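Uncharacterized protein (Bacteroides caccae, PDB 4L7A) is of unknown function but, as a member of a putative zinc-binding metallo-peptidase family, probably acts as a zinc-dependent peptidase. Local coordinates at residues 51-56 / 97-102; 63-68 / 124-129. All blocks are in the same frame, centred on the assembly; numbering follows the deposited sequence.

Contact 1. Residues 51-56 / 97-102; sequences THNLVP and IGSASW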
ATOM      1  N   THR A  51      -1.808  -9.387 -20.422  1.00 20.83           N
ATOM      2  CA  THR A  51      -0.871  -9.011 -21.458  1.00 20.80           C
ATOM      3  C   THR A  51      -0.030 -10.229 -21.817  1.00 21.98           C
ATOM      4  O   THR A  51      -0.232 -11.298 -21.240  1.00 21.49           O
ATOM      5  CB  THR A  51       0.035  -7.856 -21.005  1.00 20.68           C
ATOM      6  OG1 THR A  51       0.995  -8.310 -20.036  1.00 20.54           O
ATOM      7  CG2 THR A  51      -0.768  -6.697 -20.472  1.00 19.57           C
ATOM      8  N   HIS A  52       0.936 -10.082 -22.723  1.00 22.55           N
ATOM      9  CA  HIS A  52       1.870 -11.185 -23.027  1.00 23.03           C
ATOM     10  C   HIS A  52       2.840 -11.478 -21.882  1.00 24.31           C
ATOM     11  O   HIS A  52       3.525 -12.536 -21.873  1.00 25.52           O
ATOM     12  CB  HIS A  52       2.639 -10.944 -24.310  1.00 22.28           C
ATOM     13  CG  HIS A  52       1.785 -11.023 -25.509  1.00 23.84           C
ATOM     14  ND1 HIS A  52       2.239 -10.726 -26.776  1.00 24.71           N
ATOM     15  CD2 HIS A  52       0.486 -11.395 -25.643  1.00 24.06           C
ATOM     16  CE1 HIS A  52       1.257 -10.932 -27.644  1.00 26.31           C
ATOM     17  NE2 HIS A  52       0.185 -11.335 -26.979  1.00 25.51           N
ATOM     18  N   ASN A  53       2.868 -10.592 -20.898  1.00 23.72           N
ATOM     19  CA  ASN A  53       3.540 -10.865 -19.660  1.00 24.69           C
ATOM     20  C   ASN A  53       2.940 -11.880 -18.704  1.00 24.13           C
ATOM     21  O   ASN A  53       3.560 -12.195 -17.693  1.00 23.29           O
ATOM     22  CB  ASN A  53       3.721  -9.582 -18.892  1.00 27.33           C
ATOM     23  CG  ASN A  53       5.102  -9.082 -18.992  1.00 31.66           C
ATOM     24  OD1 ASN A  53       5.723  -9.169 -20.074  1.00 29.74           O
ATOM     25  ND2 ASN A  53       5.638  -8.546 -17.854  1.00 36.19           N
ATOM     26  N   LEU A  54       1.712 -12.312 -18.949  1.00 23.07           N
ATOM     27  CA  LEU A  54       1.079 -13.277 -18.067  1.00 22.82           C
ATOM     28  C   LEU A  54       1.891 -14.603 -18.047  1.00 23.24           C
ATOM     29  O   LEU A  54       2.284 -15.099 -19.094  1.00 20.39           O
ATOM     30  CB  LEU A  54      -0.307 -13.595 -18.577  1.00 22.45           C
ATOM     31  CG  LEU A  54      -1.131 -14.494 -17.651  1.00 23.06           C
ATOM     32  CD1 LEU A  54      -1.373 -13.824 -16.330  1.00 21.64           C
ATOM     33  CD2 LEU A  54      -2.497 -14.779 -18.319  1.00 23.91           C
ATOM     34  N   VAL A  55       2.141 -15.106 -16.844  1.00 23.93           N
ATOM     35  CA  VAL A  55       2.745 -16.432 -16.593  1.00 25.38           C
ATOM     36  C   VAL A  55       1.933 -17.110 -15.462  1.00 25.82           C
ATOM     37  O   VAL A  55       1.197 -16.440 -14.745  1.00 23.60           O
ATOM     38  CB  VAL A  55       4.237 -16.339 -16.157  1.00 26.21           C
ATOM     39  CG1 VAL A  55       5.086 -15.716 -17.239  1.00 28.34           C
ATOM     40  CG2 VAL A  55       4.416 -15.541 -14.846  1.00 27.16           C
ATOM     41  N   PRO A  56       2.041 -18.437 -15.326  1.00 25.71           N
ATOM     42  CA  PRO A  56       1.342 -19.075 -14.233  1.00 26.04           C
ATOM     43  C   PRO A  56       1.722 -18.460 -12.876  1.00 25.90           C
ATOM     44  O   PRO A  56       2.865 -18.052 -12.647  1.00 23.36           O
ATOM     45  CB  PRO A  56       1.816 -20.525 -14.324  1.00 25.72           C
ATOM     46  CG  PRO A  56       2.136 -20.703 -15.742  1.00 26.54           C
ATOM     47  CD  PRO A  56       2.784 -19.406 -16.143  1.00 26.30           C
ATOM     48  N   ILE A  97      -1.627 -12.334  -9.393  1.00 17.74           N
ATOM     49  CA  ILE A  97      -1.496 -12.798 -10.761  1.00 18.32           C
ATOM     50  C   ILE A  97      -0.043 -12.852 -11.114  1.00 19.92           C
ATOM     51  O   ILE A  97       0.729 -11.960 -10.769  1.00 20.16           O
ATOM     52  CB  ILE A  97      -2.226 -11.879 -11.744  1.00 18.33           C
ATOM     53  CG1 ILE A  97      -3.712 -11.922 -11.465  1.00 20.16           C
ATOM     54  CG2 ILE A  97      -2.008 -12.288 -13.157  1.00 18.90           C
ATOM     55  CD1 ILE A  97      -4.563 -10.943 -12.401  1.00 20.48           C
ATOM     56  N   GLY A  98       0.357 -13.900 -11.816  1.00 22.84           N
ATOM     57  CA  GLY A  98       1.785 -14.014 -12.183  1.00 23.11           C
ATOM     58  C   GLY A  98       2.193 -13.124 -13.362  1.00 23.02           C
ATOM     59  O   GLY A  98       1.454 -12.990 -14.325  1.00 21.85           O
ATOM     60  N   SER A  99       3.393 -12.541 -13.271  1.00 23.78           N
ATOM     61  CA  SER A  99       3.954 -11.762 -14.341  0.50 23.71           C
ATOM     62  C   SER A  99       5.424 -12.071 -14.611  1.00 23.57           C
ATOM     63  O   SER A  99       6.191 -12.353 -13.688  1.00 21.64           O
ATOM     64  CB  SER A  99       3.822 -10.296 -13.983  0.50 24.79           C
ATOM     65  OG  SER A  99       4.119  -9.492 -15.101  0.50 23.85           O
ATOM     66  N   ALA A 100       5.794 -12.019 -15.890  1.00 23.91           N
ATOM     67  CA  ALA A 100       7.126 -12.285 -16.353  1.00 23.99           C
ATOM     68  C   ALA A 100       8.137 -11.273 -15.831  1.00 24.51           C
ATOM     69  O   ALA A 100       9.261 -11.632 -15.633  1.00 24.28           O
ATOM     70  CB  ALA A 100       7.161 -12.321 -17.852  1.00 24.51           C
ATOM     71  N   SER A 101       7.712 -10.038 -15.572  1.00 24.92           N
ATOM     72  CA  SER A 101       8.577  -9.017 -15.004  0.50 25.54           C
ATOM     73  C   SER A 101       7.771  -7.909 -14.337  1.00 25.82           C
ATOM     74  O   SER A 101       6.512  -7.938 -14.341  1.00 23.87           O
ATOM     75  CB  SER A 101       9.462  -8.410 -16.090  0.50 26.63           C
ATOM     76  OG  SER A 101      10.484  -7.618 -15.514  0.50 27.61           O
ATOM     77  N   TRP A 102       8.504  -6.943 -13.787  1.00 27.65           N
ATOM     78  CA  TRP A 102       7.939  -5.757 -13.160  1.00 33.84           C
ATOM     79  C   TRP A 102       7.683  -4.627 -14.139  1.00 37.67           C
ATOM     80  O   TRP A 102       7.043  -3.648 -13.783  1.00 37.31           O
ATOM     81  CB  TRP A 102       8.890  -5.215 -12.098  1.00 37.34           C
ATOM     82  CG  TRP A 102      10.138  -4.610 -12.633  1.00 42.46           C
ATOM     83  CD1 TRP A 102      10.296  -3.341 -13.139  1.00 44.06           C
ATOM     84  CD2 TRP A 102      11.416  -5.221 -12.678  1.00 46.48           C
ATOM     85  NE1 TRP A 102      11.584  -3.153 -13.540  1.00 51.19           N
ATOM     86  CE2 TRP A 102      12.303  -4.288 -13.265  1.00 50.69           C
ATOM     87  CE3 TRP A 102      11.898  -6.476 -12.310  1.00 54.12           C
ATOM     88  CZ2 TRP A 102      13.657  -4.563 -13.471  1.00 55.44           C
ATOM     89  CZ3 TRP A 102      13.272  -6.770 -12.527  1.00 59.53           C
ATOM     90  CH2 TRP A 102      14.127  -5.808 -13.099  1.00 60.56           C
TER
HETATM   91  O   HOH W   1      -1.021 -16.242 -13.400  1.00 33.46           O
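A single antiparallel beta bridge, with L54 and S99 as its non-hydrogen-bonded pair, joins the loop 51-56 to the end of strand 93-98. The evidence is the two backbone bonds that flank the pair: A100 N donates to N53 O at 2.9 Å and lies in its carbonyl plane, while V55 N donates to G98 O in a weak but nearly straight bond (3.4 Å, 173° at the hydrogen). The bridge includes the last residue of a type I turn from T51 to L54, in which T51 OG1 accepts from N53 N as an ST turn. N53 adds a side-chain bond to the backbone one. Its chi1 of -103° is off the staggered position and brings ND2 to S99 OG at 3.3 Å, with the hydroxyl oxygen close to the amide plane. In the conformer described, that hydroxyl passes its own proton to S101 O (OG to O, 3.0 Å), so it is gripped as acceptor and as donor. In the four-stranded mixed sheet, strand 93-98 lies between 38-40 and 115-122. I97 and S99 bond through their backbones to 115-122, so 51-56 pairs along the other edge, through G98 O and A100 N. Water 1 extends this pairing by accepting from G98 N and donating to V55 O. The two backbones run close here: a beta carbon built on G98 would fall only 2.6 Å from V55 O. Apolar branches pack beside these bonds. L54, with CG anti to the backbone N, crosses I97 obliquely, CD1 meeting CG2 at 3.6 Å. V55 holds CG2 in the crowded position between its backbone N and carbonyl carbon and lays it against S99 N at 3.5 Å, while its CG1 lies 4.0 Å from A100 CB.

Contact 2. Residues 63-68 / 124-129; sequences VKLAKI and NWLDLT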
ATOM      1  N   VAL A  63       2.234 -17.881  -1.231  1.00 21.73           N
ATOM      2  CA  VAL A  63       2.239 -18.109   0.190  1.00 21.45           C
ATOM      3  C   VAL A  63       3.126 -17.081   0.896  1.00 21.78           C
ATOM      4  O   VAL A  63       2.747 -16.518   1.956  1.00 21.37           O
ATOM      5  CB  VAL A  63       2.746 -19.529   0.510  1.00 21.53           C
ATOM      6  CG1 VAL A  63       2.849 -19.736   2.009  1.00 21.65           C
ATOM      7  CG2 VAL A  63       1.815 -20.571  -0.074  1.00 21.82           C
ATOM      8  N   LYS A  64       4.308 -16.827   0.336  1.00 22.11           N
ATOM      9  CA  LYS A  64       5.233 -15.868   0.937  1.00 22.84           C
ATOM     10  C   LYS A  64       4.606 -14.513   0.960  1.00 21.52           C
ATOM     11  O   LYS A  64       4.598 -13.865   1.997  1.00 21.98           O
ATOM     12  CB  LYS A  64       6.536 -15.809   0.163  1.00 24.50           C
ATOM     13  CG  LYS A  64       7.292 -17.114   0.288  1.00 26.16           C
ATOM     14  CD  LYS A  64       8.700 -17.022  -0.231  1.00 28.96           C
ATOM     15  CE  LYS A  64       9.266 -18.401  -0.368  1.00 32.94           C
ATOM     16  NZ  LYS A  64      10.632 -18.250  -0.843  1.00 37.39           N
ATOM     17  N   LEU A  65       4.025 -14.111  -0.165  1.00 20.80           N
ATOM     18  CA  LEU A  65       3.392 -12.790  -0.257  1.00 22.27           C
ATOM     19  C   LEU A  65       2.183 -12.630   0.659  1.00 22.53           C
ATOM     20  O   LEU A  65       2.030 -11.592   1.277  1.00 20.27           O
ATOM     21  CB  LEU A  65       2.973 -12.482  -1.677  1.00 23.02           C
ATOM     22  CG  LEU A  65       4.144 -12.008  -2.492  1.00 25.00           C
ATOM     23  CD1 LEU A  65       3.780 -12.044  -3.967  1.00 26.64           C
ATOM     24  CD2 LEU A  65       4.491 -10.566  -2.086  1.00 24.67           C
ATOM     25  N   ALA A  66       1.360 -13.676   0.798  1.00 20.53           N
ATOM     26  CA  ALA A  66       0.246 -13.586   1.719  1.00 20.83           C
ATOM     27  C   ALA A  66       0.735 -13.354   3.127  1.00 19.17           C
ATOM     28  O   ALA A  66       0.107 -12.620   3.879  1.00 20.34           O
ATOM     29  CB  ALA A  66      -0.579 -14.818   1.677  1.00 22.48           C
ATOM     30  N   LYS A  67       1.845 -13.935   3.497  1.00 19.54           N
ATOM     31  CA  LYS A  67       2.368 -13.754   4.863  1.00 20.52           C
ATOM     32  C   LYS A  67       3.081 -12.400   5.041  1.00 20.45           C
ATOM     33  O   LYS A  67       3.025 -11.793   6.129  1.00 20.80           O
ATOM     34  CB  LYS A  67       3.343 -14.869   5.248  1.00 21.71           C
ATOM     35  CG  LYS A  67       2.717 -16.242   5.346  1.00 22.66           C
ATOM     36  CD  LYS A  67       3.616 -17.207   6.081  1.00 24.20           C
ATOM     37  CE  LYS A  67       2.887 -18.561   6.358  1.00 24.98           C
ATOM     38  NZ  LYS A  67       3.828 -19.462   7.035  1.00 26.63           N
ATOM     39  N   ILE A  68       3.775 -11.947   4.001  1.00 19.66           N
ATOM     40  CA  ILE A  68       4.460 -10.657   4.051  1.00 20.06           C
ATOM     41  C   ILE A  68       3.439  -9.508   4.141  1.00 21.16           C
ATOM     42  O   ILE A  68       3.600  -8.550   4.940  1.00 19.37           O
ATOM     43  CB  ILE A  68       5.400 -10.528   2.874  1.00 20.29           C
ATOM     44  CG1 ILE A  68       6.537 -11.552   3.079  1.00 20.52           C
ATOM     45  CG2 ILE A  68       5.971  -9.140   2.779  1.00 20.03           C
ATOM     46  CD1 ILE A  68       7.531 -11.636   1.919  1.00 20.86           C
ATOM     47  N   ASN A 124       9.176 -14.513  -9.552  1.00 25.39           N
ATOM     48  CA  ASN A 124      10.366 -14.636  -8.708  1.00 31.21           C
ATOM     49  C   ASN A 124      11.482 -13.650  -9.143  1.00 29.77           C
ATOM     50  O   ASN A 124      12.578 -13.738  -8.628  1.00 31.96           O
ATOM     51  CB  ASN A 124      10.832 -16.098  -8.564  1.00 34.03           C
ATOM     52  CG  ASN A 124      11.257 -16.680  -9.863  1.00 40.16           C
ATOM     53  OD1 ASN A 124      11.298 -15.986 -10.888  1.00 40.78           O
ATOM     54  ND2 ASN A 124      11.624 -17.958  -9.845  1.00 46.06           N
ATOM     55  N   TRP A 125      11.172 -12.710 -10.058  1.00 27.49           N
ATOM     56  CA  TRP A 125      11.971 -11.487 -10.206  1.00 27.01           C
ATOM     57  C   TRP A 125      11.939 -10.622  -8.916  1.00 28.31           C
ATOM     58  O   TRP A 125      12.695  -9.667  -8.796  1.00 30.75           O
ATOM     59  CB  TRP A 125      11.508 -10.617 -11.379  1.00 25.01           C
ATOM     60  CG  TRP A 125      10.018 -10.445 -11.458  1.00 25.08           C
ATOM     61  CD1 TRP A 125       9.138 -11.233 -12.196  1.00 23.91           C
ATOM     62  CD2 TRP A 125       9.195  -9.476 -10.779  1.00 23.54           C
ATOM     63  NE1 TRP A 125       7.857 -10.792 -12.007  1.00 23.76           N
ATOM     64  CE2 TRP A 125       7.858  -9.711 -11.172  1.00 22.02           C
ATOM     65  CE3 TRP A 125       9.452  -8.447  -9.874  1.00 22.74           C
ATOM     66  CZ2 TRP A 125       6.795  -8.978 -10.676  1.00 22.04           C
ATOM     67  CZ3 TRP A 125       8.385  -7.697  -9.404  1.00 22.65           C
ATOM     68  CH2 TRP A 125       7.073  -7.970  -9.805  1.00 21.80           C
ATOM     69  N   LEU A 126      11.009 -10.904  -8.004  1.00 26.78           N
ATOM     70  CA  LEU A 126      10.876 -10.168  -6.755  1.00 27.66           C
ATOM     71  C   LEU A 126      12.019 -10.472  -5.768  1.00 28.31           C
ATOM     72  O   LEU A 126      12.331 -11.610  -5.567  1.00 28.08           O
ATOM     73  CB  LEU A 126       9.585 -10.577  -6.034  1.00 27.97           C
ATOM     74  CG  LEU A 126       8.280  -9.844  -6.264  1.00 27.92           C
ATOM     75  CD1 LEU A 126       7.115 -10.637  -5.592  1.00 27.34           C
ATOM     76  CD2 LEU A 126       8.416  -8.435  -5.684  1.00 29.63           C
ATOM     77  N   ASP A 127      12.589  -9.451  -5.133  1.00 27.79           N
ATOM     78  CA  ASP A 127      13.444  -9.659  -3.994  1.00 30.29           C
ATOM     79  C   ASP A 127      12.637  -9.284  -2.726  1.00 31.51           C
ATOM     80  O   ASP A 127      12.518  -8.111  -2.370  1.00 29.77           O
ATOM     81  CB  ASP A 127      14.700  -8.798  -4.110  1.00 32.54           C
ATOM     82  CG  ASP A 127      15.632  -8.953  -2.910  1.00 33.83           C
ATOM     83  OD1 ASP A 127      15.321  -9.716  -1.965  1.00 33.63           O
ATOM     84  OD2 ASP A 127      16.679  -8.283  -2.907  1.00 37.98           O
ATOM     85  N   LEU A 128      12.138 -10.293  -2.025  1.00 29.89           N
ATOM     86  CA  LEU A 128      11.098 -10.072  -1.011  1.00 28.79           C
ATOM     87  C   LEU A 128      11.560  -9.342   0.240  1.00 28.38           C
ATOM     88  O   LEU A 128      10.750  -8.707   0.930  1.00 26.14           O
ATOM     89  CB  LEU A 128      10.462 -11.395  -0.602  1.00 28.42           C
ATOM     90  CG  LEU A 128       9.720 -12.145  -1.700  1.00 29.46           C
ATOM     91  CD1 LEU A 128       9.533 -13.590  -1.294  1.00 32.13           C
ATOM     92  CD2 LEU A 128       8.376 -11.503  -1.965  1.00 30.22           C
ATOM     93  N   THR A 129      12.855  -9.400   0.495  1.00 28.36           N
ATOM     94  CA  THR A 129      13.424  -8.713   1.612  1.00 28.87           C
ATOM     95  C   THR A 129      13.886  -7.288   1.236  1.00 29.91           C
ATOM     96  O   THR A 129      14.320  -6.588   2.116  1.00 30.02           O
ATOM     97  CB  THR A 129      14.614  -9.494   2.216  1.00 30.03           C
ATOM     98  OG1 THR A 129      15.625  -9.651   1.210  1.00 32.41           O
ATOM     99  CG2 THR A 129      14.150 -10.857   2.734  1.00 31.53           C
TER
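Segment 63-68 is regular helix, with I68 N bonded to K64 O at 2.9 Å, and segment 124-129, which is neither helix nor strand, passes it with its nearest alpha carbons, those of L65 and L128, 8.2 Å apart. That spacing is bridged by side chains alone, and the contact is apolar. L128 does most of the work. With CG anti to its carbonyl carbon (chi1 -63°), it points at the helix and sends its two methyls to different neighbours. CD1 meets the aliphatic part of K64, 3.7 Å from CD, where the extended lysine chain crosses the leucine at about a right angle. CD2 lies 4.0 Å from L65 CD2, again with the chains roughly perpendicular. I68 comes in obliquely lower on the leucine, its CD1 3.9 Å from L128 CB. K64, L65 and I68, which lie within little more than one helical turn, all meet this one side chain. An alanine at L128 would probably leave the loop poorly seated on the helix, since both methyl contacts would go and of the leucine's own contacts only the approach of I68 to CB would remain. L126 makes a second, smaller contact: its CD1 reaches L65 CD1 tip to tip at 4.0 Å. Its chi1 of -91° is displaced from the staggered value, and its CG sits above one face of the W125 ring, near the rim. Between the leucines, D127 does not touch the helix segment and accepts from T129 OG1 at 3.2 Å through its syn lone pair. L65 and L126 also touch helix 131-153, at M134 and at Y137 and Y138 respectively, while K64 and I68 reach L267 near the C terminus; the loop, leaving strand 115-122, is thus packed between helix 59-81 and the start of helix 131-153.

In the fold
From the N terminus the chain passes 51-56, runs into helix 59-81, which carries 63-68, returns along strand 93-98 to 97-102, and reaches 124-129 after two further strands. Contact 1 closes a loop of 40 intervening residues, mostly helix; contact 2 closes one of 55 residues, in which helix and strand are nearly balanced. Because the segments alternate, the two loops cross instead of nesting. They also touch: W125 NE1 probably donates to S99 O at 2.8 Å, and the indole packs on W102 CB. Together they tie the pre-helix loop, the central strand and helix 59-81 to the approach of helix 131-153, whose HEFAH sequence fits the zinc-binding HExxH motif of such peptidases.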